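Local coordinates for macrophage migration inhibitory factor-like protein (Leishmania major, PDB 3FWT) that belongs to the macrophage migration inhibitory factor family, whose members form trimers of small alpha/beta subunits, at residues Ala38-Ser41 / Ala42-Met46; Gly45-Cys48 / Arg49-Gly53. All blocks are in the same frame, centred on the assembly; numbering follows the deposited sequence.

Contact 1. Residues Ala38-Ser41 / Ala42-Met46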
ATOM      1  N   ALA A  38      -1.560  -9.746  18.004  1.00 11.27           N
ATOM      2  CA  ALA A  38      -1.561 -11.207  17.967  1.00 11.91           C
ATOM      3  C   ALA A  38      -2.995 -11.790  17.712  1.00 13.15           C
ATOM      4  O   ALA A  38      -3.195 -12.718  16.908  1.00 13.36           O
ATOM      5  CB  ALA A  38      -0.888 -11.777  19.214  1.00 11.64           C
ATOM      6  N   ASN A  39      -4.005 -11.173  18.306  1.00 13.07           N
ATOM      7  CA  ASN A  39      -5.373 -11.621  18.095  1.00 12.90           C
ATOM      8  C   ASN A  39      -5.844 -11.379  16.677  1.00 12.77           C
ATOM      9  O   ASN A  39      -6.467 -12.244  16.037  1.00 12.10           O
ATOM     10  CB  ASN A  39      -6.309 -10.906  19.093  1.00 12.92           C
ATOM     11  CG  ASN A  39      -6.014 -11.263  20.553  1.00 18.64           C
ATOM     12  OD1 ASN A  39      -5.502 -12.338  20.827  1.00 21.66           O
ATOM     13  ND2 ASN A  39      -6.399 -10.397  21.492  1.00 16.96           N
ATOM     14  N   LEU A  40      -5.529 -10.199  16.129  1.00 13.51           N
ATOM     15  CA  LEU A  40      -5.812  -9.967  14.728  1.00 13.38           C
ATOM     16  C   LEU A  40      -5.106 -10.956  13.788  1.00 14.69           C
ATOM     17  O   LEU A  40      -5.734 -11.461  12.868  1.00 12.89           O
ATOM     18  CB  LEU A  40      -5.508  -8.497  14.329  1.00 13.68           C
ATOM     19  CG  LEU A  40      -6.521  -7.494  14.896  1.00 14.04           C
ATOM     20  CD1 LEU A  40      -6.041  -6.041  14.580  1.00 11.94           C
ATOM     21  CD2 LEU A  40      -7.884  -7.761  14.269  1.00  9.22           C
ATOM     22  N   SER A  41      -3.787 -11.154  13.950  1.00 15.13           N
ATOM     23  CA  SER A  41      -3.059 -12.145  13.116  1.00 14.42           C
ATOM     24  C   SER A  41      -3.726 -13.562  13.183  1.00 15.09           C
ATOM     25  O   SER A  41      -3.963 -14.232  12.147  1.00 15.00           O
ATOM     26  CB  SER A  41      -1.569 -12.181  13.548  1.00 15.64           C
ATOM     27  OG  SER A  41      -1.017 -10.933  13.058  1.00 16.27           O
ATOM     28  N   ALA A  42      -4.076 -13.966  14.388  1.00 15.86           N
ATOM     29  CA  ALA A  42      -4.834 -15.265  14.576  1.00 16.52           C
ATOM     30  C   ALA A  42      -6.100 -15.290  13.796  1.00 16.28           C
ATOM     31  O   ALA A  42      -6.370 -16.246  13.095  1.00 15.97           O
ATOM     32  CB  ALA A  42      -5.174 -15.459  16.037  1.00 16.80           C
ATOM     33  N   ALA A  43      -6.915 -14.222  13.905  1.00 16.40           N
ATOM     34  CA  ALA A  43      -8.183 -14.164  13.165  1.00 16.97           C
ATOM     35  C   ALA A  43      -8.048 -14.142  11.674  1.00 18.27           C
ATOM     36  O   ALA A  43      -8.671 -14.976  11.000  1.00 19.36           O
ATOM     37  CB  ALA A  43      -9.096 -12.977  13.697  1.00 18.08           C
ATOM     38  N   TYR A  44      -7.202 -13.233  11.130  1.00 15.82           N
ATOM     39  CA  TYR A  44      -6.874 -13.249   9.735  1.00 17.39           C
ATOM     40  C   TYR A  44      -6.432 -14.628   9.221  1.00 17.88           C
ATOM     41  O   TYR A  44      -6.724 -14.960   8.102  1.00 20.57           O
ATOM     42  CB  TYR A  44      -5.739 -12.248   9.458  1.00 15.76           C
ATOM     43  CG  TYR A  44      -6.166 -10.778   9.732  1.00 15.02           C
ATOM     44  CD1 TYR A  44      -7.494 -10.412   9.842  1.00 12.89           C
ATOM     45  CD2 TYR A  44      -5.200  -9.776   9.758  1.00 14.00           C
ATOM     46  CE1 TYR A  44      -7.868  -9.034  10.060  1.00 14.00           C
ATOM     47  CE2 TYR A  44      -5.501  -8.487   9.945  1.00  9.35           C
ATOM     48  CZ  TYR A  44      -6.836  -8.085  10.120  1.00 16.53           C
ATOM     49  OH  TYR A  44      -7.083  -6.719  10.282  1.00 14.54           O
ATOM     50  N   GLY A  45      -5.657 -15.354  10.009  1.00 19.39           N
ATOM     51  CA  GLY A  45      -5.083 -16.649   9.574  1.00 21.63           C
ATOM     52  C   GLY A  45      -6.221 -17.626   9.358  1.00 21.05           C
ATOM     53  O   GLY A  45      -6.235 -18.313   8.383  1.00 23.02           O
ATOM     54  N   MET A  46      -7.163 -17.686  10.293  1.00 22.55           N
ATOM     55  CA  MET A  46      -8.331 -18.524  10.167  1.00 22.74           C
ATOM     56  C   MET A  46      -9.162 -18.152   8.964  1.00 22.36           C
ATOM     57  O   MET A  46      -9.567 -18.997   8.190  1.00 21.13           O
ATOM     58  CB  MET A  46      -9.261 -18.302  11.354  1.00 24.83           C
ATOM     59  CG  MET A  46      -9.168 -19.258  12.500  1.00 29.57           C
ATOM     60  SD  MET A  46     -10.849 -19.434  13.228  1.00 39.64           S
ATOM     61  CE  MET A  46     -11.246 -17.732  13.722  1.00 38.71           C
TER
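Leu40 and Tyr44, one helical turn apart, lie side by side and point the same way from helix 34-52. In both, the first side-chain bond sets CG beside the backbone N and anti to the carbonyl carbon (chi1 -72° and -65°). The leucine therefore runs alongside the ring and brings one methyl to its far end, Leu40 CD2 standing 4.3 Å from Tyr44 CZ, a loose apolar touch. At its near end the ring lies against the helix itself: the carbonyl oxygen Leu40 O sits over one face, offset toward the rim, and is 3.2 Å from Tyr44 CG. That same oxygen accepts the backbone hydrogen bond from Tyr44 N at 2.9 Å, so one carbonyl both holds the turn and backs the ring. Ala42 CB lies 3.5 Å from Asn39 O, a carbonyl of the preceding turn. Gly45 N closes the next turn on Ser41 O at 2.9 Å. Tyr44 OH is hydrogen-bonded to Thr26 OG1 of strand 22-28, while Asn39 ND2 bonds Glu108 OE1 of helix 92-109. Leu40 and Tyr44 both pack on Ile105 of that helix and Ala43 on its Ala104, and Ser41 rests on Thr61 and Phe63 of strand 60-64 and on Ser70 of a neighbouring subunit.

Contact 2. Residues Gly45-Cys48 / Arg49-Gly53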
ATOM      1  N   GLY A  45      -5.657 -15.354  10.009  1.00 19.39           N
ATOM      2  CA  GLY A  45      -5.083 -16.649   9.574  1.00 21.63           C
ATOM      3  C   GLY A  45      -6.221 -17.626   9.358  1.00 21.05           C
ATOM      4  O   GLY A  45      -6.235 -18.313   8.383  1.00 23.02           O
ATOM      5  N   MET A  46      -7.163 -17.686  10.293  1.00 22.55           N
ATOM      6  CA  MET A  46      -8.331 -18.524  10.167  1.00 22.74           C
ATOM      7  C   MET A  46      -9.162 -18.152   8.964  1.00 22.36           C
ATOM      8  O   MET A  46      -9.567 -18.997   8.190  1.00 21.13           O
ATOM      9  CB  MET A  46      -9.261 -18.302  11.354  1.00 24.83           C
ATOM     10  CG  MET A  46      -9.168 -19.258  12.500  1.00 29.57           C
ATOM     11  SD  MET A  46     -10.849 -19.434  13.228  1.00 39.64           S
ATOM     12  CE  MET A  46     -11.246 -17.732  13.722  1.00 38.71           C
ATOM     13  N   ILE A  47      -9.509 -16.875   8.860  1.00 20.42           N
ATOM     14  CA  ILE A  47     -10.276 -16.397   7.748  1.00 18.89           C
ATOM     15  C   ILE A  47      -9.639 -16.767   6.421  1.00 21.01           C
ATOM     16  O   ILE A  47     -10.353 -17.166   5.494  1.00 20.77           O
ATOM     17  CB  ILE A  47     -10.437 -14.861   7.837  1.00 19.45           C
ATOM     18  CG1 ILE A  47     -11.229 -14.522   9.132  1.00 15.33           C
ATOM     19  CG2 ILE A  47     -11.070 -14.355   6.562  1.00 20.71           C
ATOM     20  CD1 ILE A  47     -11.107 -13.020   9.673  1.00 14.41           C
ATOM     21  N   CYS A  48      -8.317 -16.591   6.316  1.00 20.82           N
ATOM     22  CA  CYS A  48      -7.616 -16.978   5.102  1.00 22.87           C
ATOM     23  C   CYS A  48      -7.651 -18.498   4.865  1.00 25.22           C
ATOM     24  O   CYS A  48      -7.962 -18.943   3.763  1.00 24.80           O
ATOM     25  CB  CYS A  48      -6.186 -16.492   5.143  1.00 22.71           C
ATOM     26  SG  CYS A  48      -6.138 -14.699   4.876  1.00 21.18           S
ATOM     27  N   ARG A  49      -7.348 -19.285   5.904  1.00 26.49           N
ATOM     28  CA  ARG A  49      -7.409 -20.713   5.722  1.00 29.18           C
ATOM     29  C   ARG A  49      -8.777 -21.221   5.324  1.00 29.71           C
ATOM     30  O   ARG A  49      -8.867 -21.996   4.365  1.00 29.81           O
ATOM     31  CB  ARG A  49      -6.885 -21.468   6.939  1.00 29.08           C
ATOM     32  CG  ARG A  49      -5.374 -21.427   6.882  1.00 31.27           C
ATOM     33  CD  ARG A  49      -4.733 -21.733   8.198  1.00 35.54           C
ATOM     34  NE  ARG A  49      -3.375 -21.210   8.203  1.00 42.34           N
ATOM     35  CZ  ARG A  49      -2.926 -20.305   9.078  1.00 43.38           C
ATOM     36  NH1 ARG A  49      -3.713 -19.851  10.049  1.00 42.56           N
ATOM     37  NH2 ARG A  49      -1.669 -19.894   9.013  1.00 45.63           N
ATOM     38  N   GLU A  50      -9.825 -20.799   6.033  1.00 30.02           N
ATOM     39  CA  GLU A  50     -11.170 -21.270   5.728  1.00 30.92           C
ATOM     40  C   GLU A  50     -11.773 -20.701   4.437  1.00 31.60           C
ATOM     41  O   GLU A  50     -12.443 -21.439   3.677  1.00 29.98           O
ATOM     42  CB  GLU A  50     -12.115 -21.061   6.933  1.00 31.16           C
ATOM     43  CG  GLU A  50     -11.552 -21.584   8.232  1.00 31.37           C
ATOM     44  CD  GLU A  50     -12.374 -21.206   9.493  1.00 35.34           C
ATOM     45  OE1 GLU A  50     -13.244 -20.310   9.398  1.00 31.18           O
ATOM     46  OE2 GLU A  50     -12.113 -21.797  10.583  1.00 33.47           O
ATOM     47  N   GLU A  51     -11.553 -19.410   4.151  1.00 30.36           N
ATOM     48  CA  GLU A  51     -12.246 -18.823   3.014  1.00 30.42           C
ATOM     49  C   GLU A  51     -11.426 -18.749   1.760  1.00 32.56           C
ATOM     50  O   GLU A  51     -11.987 -18.650   0.699  1.00 31.96           O
ATOM     51  CB  GLU A  51     -12.856 -17.414   3.281  1.00 30.27           C
ATOM     52  CG  GLU A  51     -13.571 -17.200   4.612  1.00 24.94           C
ATOM     53  CD  GLU A  51     -14.897 -17.928   4.702  1.00 26.35           C
ATOM     54  OE1 GLU A  51     -15.368 -18.155   5.833  1.00 24.10           O
ATOM     55  OE2 GLU A  51     -15.458 -18.250   3.615  1.00 19.37           O
ATOM     56  N   LEU A  52     -10.094 -18.764   1.862  1.00 35.81           N
ATOM     57  CA  LEU A  52      -9.319 -18.389   0.693  1.00 38.70           C
ATOM     58  C   LEU A  52      -8.811 -19.626   0.002  1.00 41.58           C
ATOM     59  O   LEU A  52      -8.624 -19.632  -1.212  1.00 42.72           O
ATOM     60  CB  LEU A  52      -8.198 -17.389   1.018  1.00 37.84           C
ATOM     61  CG  LEU A  52      -7.642 -16.704  -0.210  1.00 37.32           C
ATOM     62  CD1 LEU A  52      -8.763 -16.169  -1.144  1.00 34.38           C
ATOM     63  CD2 LEU A  52      -6.720 -15.577   0.186  1.00 36.22           C
ATOM     64  N   GLY A  53      -8.641 -20.697   0.766  1.00 44.85           N
ATOM     65  CA  GLY A  53      -8.239 -21.951   0.169  1.00 47.35           C
ATOM     66  C   GLY A  53      -7.615 -22.911   1.139  1.00 49.23           C
ATOM     67  O   GLY A  53      -8.315 -23.694   1.777  1.00 50.15           O
TER
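Arg49 runs back over Gly45, its chain extended from CG to NE and its guanidinium lying obliquely by the peptide that follows the glycine. NH1 of Arg49 comes to 3.4 Å from Gly45 C, close passage made possible by the absence of a side chain at Gly45. The same two residues are tied by the hydrogen bond from Arg49 N to Gly45 O, 2.9 Å long. On another side of the helix Met46 and Glu50 lie alongside each other and point the same way, with Met46 SD 3.8 Å from Glu50 OE2. Glu51 CG, beside its backbone N, passes 3.3 Å from Ile47 O. Beyond it the chain bends at chi2 (-71°) to the carboxylate, whose OE1 pairs with Arg100. Leu52 CB lies 3.2 Å from Cys48 O, the acceptor of the helical bond from Leu52 N. Gly53 then leaves the helix with positive phi. Arg100 of helix 92-109 forms salt bridges with both Glu50 and Glu51, and Ile47 packs on Met97 there. Arg49 NH2 is hydrogen-bonded to Asp57 O and the residue makes a cation-pi contact with Phe58, while Cys48 rests on Leu24 and Leu52 on Pro22, both of strand 22-28.

From the N terminus, strand 22-28 leads into helix 34-52, where contact 1 comes first and contact 2 takes over. Neither closes a loop: each joins successive turns of the same helix. They neither nest nor cross, but follow in series with centres about 10 Å apart, sharing Gly45 and Met46. Gly45 belongs to both, donating its N-H backward in contact 1 and offering its carbonyl forward in contact 2. Together they lay the crossover helix of the beta-alpha-beta unit against strand 22-28 and beside helix 92-109; contact 1 also meets strand 60-64 and a neighbouring subunit, whereas contact 2 brings the chain to the loop that leads to strand 60-64.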